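Local coordinates for putative lipoprotein GNA1162 (Neisseria meningitidis, PDB 4HRV) that is a putative lipoprotein of the DUF799 family whose molecular function is not established, though it may bind lipid and forms a two-chain assembly, at residues 87-92 against 111-116. The protein carries 3 engineered substitutions. Sequence-based numbering, arbitrary orientation.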
# COMPACT_ATOMS: atom_id res chain seq x y z
N VAL B 87 12.97 16.60 6.33
CA VAL B 87 12.50 16.72 4.96
C VAL B 87 12.18 15.35 4.45
O VAL B 87 12.95 14.40 4.64
CB VAL B 87 13.58 17.34 4.03
CG1 VAL B 87 13.00 17.61 2.64
CG2 VAL B 87 14.12 18.62 4.64
N LEU B 88 11.03 15.24 3.80
CA LEU B 88 10.62 13.98 3.21
C LEU B 88 10.79 14.03 1.71
O LEU B 88 10.22 14.88 1.03
CB LEU B 88 9.16 13.68 3.59
CG LEU B 88 8.57 12.39 3.01
CD1 LEU B 88 9.24 11.16 3.61
CD2 LEU B 88 7.07 12.37 3.25
N TYR B 89 11.62 13.13 1.19
CA TYR B 89 11.87 13.04 -0.24
C TYR B 89 11.17 11.81 -0.82
O TYR B 89 11.45 10.68 -0.41
CB TYR B 89 13.37 12.92 -0.53
CG TYR B 89 14.19 14.12 -0.09
CD1 TYR B 89 14.96 14.07 1.06
CD2 TYR B 89 14.19 15.30 -0.84
CE1 TYR B 89 15.72 15.19 1.46
CE2 TYR B 89 14.94 16.41 -0.44
CZ TYR B 89 15.71 16.34 0.70
OH TYR B 89 16.44 17.44 1.10
N ILE B 90 10.31 12.02 -1.80
CA ILE B 90 9.65 10.90 -2.47
C ILE B 90 10.07 10.85 -3.93
O ILE B 90 10.13 11.89 -4.59
CB ILE B 90 8.13 11.05 -2.41
CG1 ILE B 90 7.68 11.11 -0.95
CG2 ILE B 90 7.44 9.92 -3.18
CD1 ILE B 90 6.25 11.57 -0.79
N THR B 91 10.34 9.65 -4.43
CA THR B 91 10.64 9.43 -5.84
C THR B 91 9.74 8.32 -6.41
O THR B 91 9.69 7.21 -5.88
CB THR B 91 12.12 9.05 -6.04
OG1 THR B 91 12.94 10.11 -5.56
CG2 THR B 91 12.42 8.79 -7.51
N VAL B 92 9.02 8.65 -7.48
CA VAL B 92 8.26 7.65 -8.22
C VAL B 92 9.19 7.02 -9.26
O VAL B 92 9.69 7.72 -10.15
CB VAL B 92 7.05 8.28 -8.93
CG1 VAL B 92 6.39 7.25 -9.89
CG2 VAL B 92 6.04 8.77 -7.91
N LYS B 111 9.74 5.29 -3.78
CA LYS B 111 10.63 5.09 -2.67
C LYS B 111 10.74 6.44 -1.97
O LYS B 111 10.49 7.48 -2.57
CB LYS B 111 11.99 4.60 -3.17
CG LYS B 111 12.69 5.56 -4.12
CD LYS B 111 13.95 4.91 -4.68
CE LYS B 111 14.68 5.83 -5.65
NZ LYS B 111 15.88 5.18 -6.23
N ALA B 112 11.05 6.42 -0.68
CA ALA B 112 11.09 7.66 0.07
C ALA B 112 12.11 7.58 1.18
O ALA B 112 12.47 6.49 1.62
CB ALA B 112 9.73 8.00 0.63
N ARG B 113 12.61 8.74 1.59
CA ARG B 113 13.48 8.81 2.75
C ARG B 113 13.18 10.07 3.53
O ARG B 113 12.90 11.12 2.96
CB ARG B 113 14.94 8.76 2.31
CG ARG B 113 15.42 9.98 1.56
CD ARG B 113 16.83 9.78 1.03
NE ARG B 113 17.45 11.06 0.66
CZ ARG B 113 17.19 11.70 -0.47
NH1 ARG B 113 16.33 11.19 -1.34
NH2 ARG B 113 17.78 12.86 -0.73
N LEU B 114 13.25 9.96 4.86
CA LEU B 114 13.05 11.12 5.73
C LEU B 114 14.41 11.53 6.29
O LEU B 114 15.11 10.73 6.88
CB LEU B 114 12.14 10.76 6.90
CG LEU B 114 11.76 11.96 7.77
CD1 LEU B 114 10.82 12.86 6.99
CD2 LEU B 114 11.11 11.54 9.09
N VAL B 115 14.78 12.79 6.11
CA VAL B 115 16.07 13.22 6.62
C VAL B 115 15.98 14.40 7.58
O VAL B 115 15.18 15.31 7.42
CB VAL B 115 17.09 13.56 5.50
CG1 VAL B 115 17.04 12.52 4.42
CG2 VAL B 115 16.85 14.94 4.93
N ASP B 116 16.84 14.36 8.59
CA ASP B 116 16.97 15.44 9.55
C ASP B 116 17.44 16.68 8.79
O ASP B 116 18.45 16.64 8.10
CB ASP B 116 17.96 15.02 10.64
CG ASP B 116 18.15 16.08 11.72
OD1 ASP B 116 18.32 17.27 11.38
OD2 ASP B 116 18.13 15.71 12.91
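Arg113 lays its guanidinium flat over one face of the Tyr89 ring, a cation-pi stack with planes 10° apart and centres 4.3 Å apart. CG of Arg113 sits between its own backbone N and carbonyl carbon (chi1 68°), and the chain runs extended from CG to NE before the guanidinium settles over the ring: Arg113 CZ lies 3.6 Å from Tyr89 CD1, and Arg113 NH2 sits over the ring's rim. Val87 CG1 lies against the opposite face, toward its rim, and Val115 CG2 meets the ring edge, 3.7 Å from Tyr89 CE1, so the ring is contacted on both faces and at one edge. Farther along the same face the packing thins toward solvent. Exposed Lys111 runs side by side with Thr91, touching it through methylene groups, Lys111 CG to Thr91 CB at 4.0 Å. The other face is apolar: Leu88 CB meets Leu114 CD1 at 3.9 Å, and the small Ala112 CB faces Ile90 CG1. Between these two faces, the antiparallel strands of a long beta hairpin share six backbone hydrogen bonds, reciprocal in the pairs Val87-Val115, Tyr89-Arg113 and Thr91-Lys111; Tyr89 N to Arg113 O, at 3.0 Å, is almost straight (175°). Ala112 CA adds a CA-H...O contact to Tyr89 O. The pair forms the middle of a mixed sheet, with strand 15-23 running parallel beside 87-92 and strand 122-133 antiparallel beside 111-116. Helix 75-82 packs on Val87 and Tyr89 through Leu78, whereas on the opposite face Leu88 and Leu114 pack against Met144 and Leu141 of the second subunit's helix 139-154.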